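Local coordinates for De novo designed protein Foldit4 (Synthetic construct, PDB 6WI5), which has no known natural function but was designed de novo and folds as a four-stranded antiparallel sheet packed on one face by two helices, at residues A[5-11]-A[48-54]; A[27-31]-A[64-69]. All coordinates share one frame; numbering follows the deposited sequence.

How the interactions relate
Interaction 1 is the backbone seam down the middle of the sheet, and interaction 2 joins the two helices that lie across one face of it. The four elements are linked in pairs along the chain: strand 3-11 leads into helix 17-31, and strand 47-56 into helix 59-76, so both contacts tie the same two strand-helix units. Interaction 1 is mostly buried and rests on backbone hydrogen bonds, with aliphatic side chains on the helix-facing side. Interaction 2 is partly buried and held chiefly by Glu-Arg salt bridges above a few aliphatic contacts. They meet in the core, where Ile-54 CD1 lies 3.7 Å from Ile-69 CD1.

Interaction 1 (A[5-11]-A[48-54]); sequences VEIRIRV and VEVHVRI
Val-5 to Val-11 and Val-48 to Ile-54 run antiparallel, the pairs Val-5/Ile-54, Ile-7/Val-52 and Ile-9/Val-50 each closed by two backbone hydrogen bonds, and Val-11 N bonding to Val-48 O at 2.9 Å. This is the central strand pair of a ferredoxin-like fold. Val-5, Ile-7, Ile-9 and Val-11 share the helix-facing side with Val-48, Val-50, Val-52 and Ile-54. There Ile-9 CD1 reaches both neighbours across the seam, Val-50 CG1 at 4.2 Å and Val-52 CG2 at 4.3 Å, while Val-11 CG2 meets Val-50 CG2 at 3.8 Å. Helices 17-31 and 59-76 cover this surface, Ile-9 packing on Leu-20 and Ile-73.

On the polar face Glu-6 pairs with Arg-85 of strand 81-87. Glu-49 leans over the seam into a long salt bridge with the poorly ordered Arg-10, charge attraction only, with no N-H aimed at OE2. Its OE1 is salt-bridged to Arg-44 of strand 36-44 and takes a 3.0 Å hydrogen bond from His-51 NE2, on the anti side but 29° out of the carboxylate plane. With chi1 at -178° Arg-8 runs beside the imidazole, which sets its CG over one ring face in a CH-pi contact, 4.0 Å from the His-51 centroid and offset toward the rim.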
loop_
_atom_site.group_PDB
_atom_site.type_symbol
_atom_site.label_atom_id
_atom_site.label_comp_id
_atom_site.label_asym_id
_atom_site.label_seq_id
_atom_site.Cartn_x
_atom_site.Cartn_y
_atom_site.Cartn_z
ATOM N N VAL A 5 0.111 -4.503 -8.092
ATOM C CA VAL A 5 0.704 -3.255 -7.628
ATOM C C VAL A 5 1.460 -3.533 -6.340
ATOM O O VAL A 5 0.921 -4.159 -5.420
ATOM C CB VAL A 5 -0.355 -2.160 -7.412
ATOM C CG1 VAL A 5 0.286 -0.916 -6.811
ATOM C CG2 VAL A 5 -1.028 -1.824 -8.722
ATOM N N GLU A 6 2.705 -3.073 -6.280
ATOM C CA GLU A 6 3.542 -3.205 -5.096
ATOM C C GLU A 6 3.894 -1.812 -4.596
ATOM O O GLU A 6 4.450 -1.003 -5.343
ATOM C CB GLU A 6 4.808 -4.003 -5.404
ATOM C CG GLU A 6 4.541 -5.311 -6.126
ATOM C CD GLU A 6 5.797 -5.911 -6.723
ATOM O OE1 GLU A 6 6.592 -6.506 -5.967
ATOM O OE2 GLU A 6 5.994 -5.773 -7.949
ATOM N N ILE A 7 3.559 -1.535 -3.339
ATOM C CA ILE A 7 3.771 -0.228 -2.732
ATOM C C ILE A 7 4.779 -0.386 -1.604
ATOM O O ILE A 7 4.585 -1.210 -0.704
ATOM C CB ILE A 7 2.455 0.374 -2.209
ATOM C CG1 ILE A 7 1.398 0.387 -3.313
ATOM C CG2 ILE A 7 2.687 1.782 -1.680
ATOM C CD1 ILE A 7 0.052 0.897 -2.856
ATOM N N ARG A 8 5.853 0.396 -1.657
ATOM C CA ARG A 8 6.890 0.389 -0.633
ATOM C C ARG A 8 6.870 1.731 0.083
ATOM O O ARG A 8 6.998 2.779 -0.559
ATOM C CB ARG A 8 8.266 0.128 -1.242
ATOM C CG ARG A 8 9.391 0.066 -0.220
ATOM C CD ARG A 8 10.747 0.007 -0.903
ATOM N NE ARG A 8 11.029 1.228 -1.653
ATOM C CZ ARG A 8 12.095 1.400 -2.427
ATOM N NH1 ARG A 8 12.984 0.425 -2.560
ATOM N NH2 ARG A 8 12.272 2.545 -3.072
ATOM N N ILE A 9 6.713 1.698 1.403
ATOM C CA ILE A 9 6.589 2.902 2.216
ATOM C C ILE A 9 7.729 2.916 3.223
ATOM O O ILE A 9 7.868 1.983 4.024
ATOM C CB ILE A 9 5.231 2.965 2.932
ATOM C CG1 ILE A 9 4.098 2.715 1.938
ATOM C CG2 ILE A 9 5.059 4.310 3.628
ATOM C CD1 ILE A 9 2.962 1.911 2.511
ATOM N N ARG A 10 8.536 3.973 3.189
ATOM C CA ARG A 10 9.601 4.169 4.167
ATOM C C ARG A 10 9.034 4.948 5.348
ATOM O O ARG A 10 8.649 6.113 5.207
ATOM C CB ARG A 10 10.788 4.898 3.543
ATOM C CG ARG A 10 11.721 3.994 2.754
ATOM C CD ARG A 10 12.902 4.768 2.191
ATOM N NE ARG A 10 14.168 4.077 2.425
ATOM C CZ ARG A 10 14.965 4.313 3.463
ATOM N NH1 ARG A 10 16.098 3.639 3.600
ATOM N NH2 ARG A 10 14.628 5.226 4.364
ATOM N N VAL A 11 8.979 4.304 6.510
ATOM C CA VAL A 11 8.427 4.899 7.721
ATOM C C VAL A 11 9.574 5.375 8.599
ATOM O O VAL A 11 10.584 4.678 8.755
ATOM C CB VAL A 11 7.529 3.898 8.473
ATOM C CG1 VAL A 11 6.790 4.591 9.608
ATOM C CG2 VAL A 11 6.547 3.243 7.513
ATOM N N VAL A 48 12.095 1.286 9.062
ATOM C CA VAL A 48 11.052 0.321 8.735
ATOM C C VAL A 48 10.532 0.611 7.334
ATOM O O VAL A 48 10.241 1.764 6.998
ATOM C CB VAL A 48 9.900 0.361 9.754
ATOM C CG1 VAL A 48 8.844 -0.660 9.383
ATOM C CG2 VAL A 48 10.422 0.113 11.159
ATOM N N GLU A 49 10.416 -0.438 6.524
ATOM C CA GLU A 49 9.758 -0.376 5.225
ATOM C C GLU A 49 8.498 -1.229 5.266
ATOM O O GLU A 49 8.543 -2.391 5.684
ATOM C CB GLU A 49 10.679 -0.868 4.107
ATOM C CG GLU A 49 11.737 0.125 3.662
ATOM C CD GLU A 49 12.476 -0.346 2.425
ATOM O OE1 GLU A 49 12.272 -1.509 2.018
ATOM O OE2 GLU A 49 13.259 0.447 1.859
ATOM N N VAL A 50 7.378 -0.651 4.838
ATOM C CA VAL A 50 6.114 -1.369 4.725
ATOM C C VAL A 50 5.875 -1.685 3.257
ATOM O O VAL A 50 5.845 -0.776 2.416
ATOM C CB VAL A 50 4.949 -0.553 5.308
ATOM C CG1 VAL A 50 3.640 -1.309 5.140
ATOM C CG2 VAL A 50 5.205 -0.237 6.776
ATOM N N HIS A 51 5.713 -2.966 2.946
ATOM C CA HIS A 51 5.492 -3.430 1.581
ATOM C C HIS A 51 4.062 -3.935 1.460
ATOM O O HIS A 51 3.650 -4.826 2.210
ATOM C CB HIS A 51 6.484 -4.529 1.205
ATOM C CG HIS A 51 7.903 -4.059 1.118
ATOM N ND1 HIS A 51 8.591 -3.987 -0.073
ATOM C CD2 HIS A 51 8.758 -3.627 2.075
ATOM C CE1 HIS A 51 9.814 -3.536 0.155
ATOM N NE2 HIS A 51 9.940 -3.310 1.448
ATOM N N VAL A 52 3.313 -3.365 0.520
ATOM C CA VAL A 52 1.928 -3.744 0.264
ATOM C C VAL A 52 1.839 -4.246 -1.169
ATOM O O VAL A 52 2.195 -3.521 -2.107
ATOM C CB VAL A 52 0.960 -2.572 0.486
ATOM C CG1 VAL A 52 -0.479 -3.035 0.326
ATOM C CG2 VAL A 52 1.181 -1.946 1.855
ATOM N N ARG A 53 1.367 -5.476 -1.341
ATOM C CA ARG A 53 1.134 -6.049 -2.660
ATOM C C ARG A 53 -0.357 -6.286 -2.849
ATOM O O ARG A 53 -1.005 -6.908 -2.000
ATOM C CB ARG A 53 1.911 -7.353 -2.848
ATOM C CG ARG A 53 1.824 -7.905 -4.260
ATOM C CD ARG A 53 2.723 -9.113 -4.452
ATOM N NE ARG A 53 2.379 -10.201 -3.544
ATOM C CZ ARG A 53 1.408 -11.081 -3.768
ATOM N NH1 ARG A 53 0.676 -10.995 -4.871
ATOM N NH2 ARG A 53 1.165 -12.043 -2.888
ATOM N N ILE A 54 -0.895 -5.786 -3.957
ATOM C CA ILE A 54 -2.321 -5.853 -4.255
ATOM C C ILE A 54 -2.496 -6.461 -5.638
ATOM O O ILE A 54 -1.834 -6.039 -6.592
ATOM C CB ILE A 54 -2.981 -4.461 -4.188
ATOM C CG1 ILE A 54 -2.866 -3.881 -2.779
ATOM C CG2 ILE A 54 -4.435 -4.538 -4.607
ATOM C CD1 ILE A 54 -3.395 -2.471 -2.658
#

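Interaction 2 (A[27-31]-A[64-69]); sequences EVKRE and RLVERI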
loop_
_atom_site.group_PDB
_atom_site.type_symbol
_atom_site.label_atom_id
_atom_site.label_comp_id
_atom_site.label_asym_id
_atom_site.label_seq_id
_atom_site.Cartn_x
_atom_site.Cartn_y
_atom_site.Cartn_z
ATOM N N GLU A 27 -8.717 0.773 3.756
ATOM C CA GLU A 27 -9.051 1.260 2.422
ATOM C C GLU A 27 -9.242 0.108 1.443
ATOM O O GLU A 27 -10.090 0.183 0.548
ATOM C CB GLU A 27 -7.970 2.219 1.923
ATOM C CG GLU A 27 -7.884 3.511 2.718
ATOM C CD GLU A 27 -9.173 4.311 2.679
ATOM O OE1 GLU A 27 -9.899 4.232 1.667
ATOM O OE2 GLU A 27 -9.459 5.020 3.666
ATOM N N VAL A 28 -8.461 -0.964 1.594
ATOM C CA VAL A 28 -8.659 -2.142 0.757
ATOM C C VAL A 28 -10.007 -2.784 1.054
ATOM O O VAL A 28 -10.710 -3.237 0.144
ATOM C CB VAL A 28 -7.498 -3.136 0.955
ATOM C CG1 VAL A 28 -7.748 -4.412 0.165
ATOM C CG2 VAL A 28 -6.179 -2.501 0.542
ATOM N N LYS A 29 -10.391 -2.825 2.332
ATOM C CA LYS A 29 -11.683 -3.386 2.713
ATOM C C LYS A 29 -12.834 -2.550 2.166
ATOM O O LYS A 29 -13.860 -3.097 1.743
ATOM C CB LYS A 29 -11.770 -3.489 4.236
ATOM C CG LYS A 29 -13.079 -4.044 4.765
ATOM C CD LYS A 29 -13.204 -3.782 6.259
ATOM C CE LYS A 29 -14.454 -4.421 6.838
ATOM N NZ LYS A 29 -14.343 -5.904 6.896
ATOM N N ARG A 30 -12.683 -1.223 2.166
ATOM C CA ARG A 30 -13.742 -0.356 1.660
ATOM C C ARG A 30 -13.925 -0.505 0.156
ATOM O O ARG A 30 -15.041 -0.339 -0.349
ATOM C CB ARG A 30 -13.444 1.102 2.015
ATOM C CG ARG A 30 -13.575 1.420 3.495
ATOM C CD ARG A 30 -13.096 2.831 3.803
ATOM N NE ARG A 30 -13.342 3.195 5.195
ATOM C CZ ARG A 30 -12.953 4.340 5.748
ATOM N NH1 ARG A 30 -13.222 4.588 7.023
ATOM N NH2 ARG A 30 -12.296 5.237 5.028
ATOM N N GLU A 31 -12.851 -0.817 -0.571
ATOM C CA GLU A 31 -12.950 -0.961 -2.020
ATOM C C GLU A 31 -13.783 -2.183 -2.392
ATOM O O GLU A 31 -14.857 -2.059 -2.992
ATOM C CB GLU A 31 -11.551 -1.045 -2.632
ATOM C CG GLU A 31 -11.535 -1.156 -4.145
ATOM C CD GLU A 31 -12.323 -0.051 -4.823
ATOM O OE1 GLU A 31 -13.305 -0.368 -5.527
ATOM O OE2 GLU A 31 -11.965 1.133 -4.647
ATOM N N ARG A 64 -7.884 3.340 -8.654
ATOM C CA ARG A 64 -8.642 4.073 -7.645
ATOM C C ARG A 64 -8.162 3.730 -6.241
ATOM O O ARG A 64 -8.020 4.618 -5.390
ATOM C CB ARG A 64 -10.135 3.773 -7.792
ATOM C CG ARG A 64 -10.999 4.397 -6.707
ATOM C CD ARG A 64 -12.484 4.148 -6.946
ATOM N NE ARG A 64 -12.831 2.729 -6.918
ATOM C CZ ARG A 64 -13.087 2.000 -8.000
ATOM N NH1 ARG A 64 -13.040 2.553 -9.204
ATOM N NH2 ARG A 64 -13.395 0.715 -7.877
ATOM N N LEU A 65 -7.898 2.447 -5.982
ATOM C CA LEU A 65 -7.458 2.032 -4.655
ATOM C C LEU A 65 -6.059 2.549 -4.344
ATOM O O LEU A 65 -5.774 2.934 -3.203
ATOM C CB LEU A 65 -7.508 0.508 -4.546
ATOM C CG LEU A 65 -7.050 -0.106 -3.224
ATOM C CD1 LEU A 65 -7.839 0.475 -2.065
ATOM C CD2 LEU A 65 -7.192 -1.619 -3.266
ATOM N N VAL A 66 -5.174 2.573 -5.343
ATOM C CA VAL A 66 -3.809 3.040 -5.121
ATOM C C VAL A 66 -3.802 4.520 -4.753
ATOM O O VAL A 66 -3.126 4.940 -3.806
ATOM C CB VAL A 66 -2.939 2.760 -6.361
ATOM C CG1 VAL A 66 -1.643 3.549 -6.292
ATOM C CG2 VAL A 66 -2.647 1.272 -6.471
ATOM N N GLU A 67 -4.562 5.332 -5.493
ATOM C CA GLU A 67 -4.599 6.765 -5.208
ATOM C C GLU A 67 -5.182 7.042 -3.830
ATOM O O GLU A 67 -4.740 7.965 -3.136
ATOM C CB GLU A 67 -5.402 7.496 -6.284
ATOM C CG GLU A 67 -4.776 7.428 -7.661
ATOM C CD GLU A 67 -3.346 7.929 -7.671
ATOM O OE1 GLU A 67 -3.059 8.933 -6.985
ATOM O OE2 GLU A 67 -2.506 7.312 -8.361
ATOM N N ARG A 68 -6.176 6.257 -3.417
ATOM C CA ARG A 68 -6.760 6.451 -2.094
ATOM C C ARG A 68 -5.780 6.042 -1.002
ATOM O O ARG A 68 -5.700 6.695 0.046
ATOM C CB ARG A 68 -8.068 5.668 -1.982
ATOM C CG ARG A 68 -9.082 6.302 -1.047
ATOM C CD ARG A 68 -10.463 5.683 -1.206
ATOM N NE ARG A 68 -10.527 4.318 -0.689
ATOM C CZ ARG A 68 -10.609 3.230 -1.449
ATOM N NH1 ARG A 68 -10.642 3.339 -2.770
ATOM N NH2 ARG A 68 -10.661 2.031 -0.885
ATOM N N ILE A 69 -5.018 4.971 -1.235
ATOM C CA ILE A 69 -3.991 4.556 -0.282
ATOM C C ILE A 69 -2.915 5.627 -0.159
ATOM O O ILE A 69 -2.475 5.963 0.947
ATOM C CB ILE A 69 -3.398 3.197 -0.700
ATOM C CG1 ILE A 69 -4.412 2.076 -0.462
ATOM C CG2 ILE A 69 -2.097 2.923 0.043
ATOM C CD1 ILE A 69 -3.960 0.727 -0.977
#
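Glu-31 reaches across from one helix to two arginines of the other, Arg-64 and Arg-68, which come at its carboxylate from different directions. Arg-64 takes it side-on: NH2 bonds to OE1 of Glu-31 at 2.6 Å, nearly in the guanidinium plane but from above the carboxylate, while NE reaches Glu-31 OE2 on its syn side at 2.9 Å. The two planes stand 50° apart, so the grip is twisted rather than flat. On the anti side the same OE2 of Glu-31 accepts a longer bond, 3.2 Å, from Arg-68 NH1. The Glu-31 chain leaves with CG anti to the backbone N and bends at chi2 (54°), which brings the carboxylate up between the two guanidinium groups.

Arg-68 NE also forms a salt bridge with Glu-27 OE1, modelled at a very short and doubtful 2.4 Å. Arg-30, one turn on, bridges to Glu-27 OE2 through NH2, completing a salt-bridge network of Glu-27, Arg-30, Glu-31, Arg-64 and Arg-68. With an alanine here in place of Glu-31, Arg-68 NH1 would probably lose its carboxylate, and Arg-64, held by weaker ties such as that to Thr-61, would be freer to turn.

Beneath the charges, Val-28 CG2 touches Leu-65 CD2 at 4.0 Å and Ile-69 CD1 at 4.2 Å. The helical segments run roughly antiparallel, at 148°, their axes 10.1 Å apart at closest. Val-35, in the connection after helix 17-31, packs on Val-28 and Leu-65; below, Ile-69 reaches Ile-7 of strand 3-11 and Leu-65 reaches Ile-54 of strand 47-56.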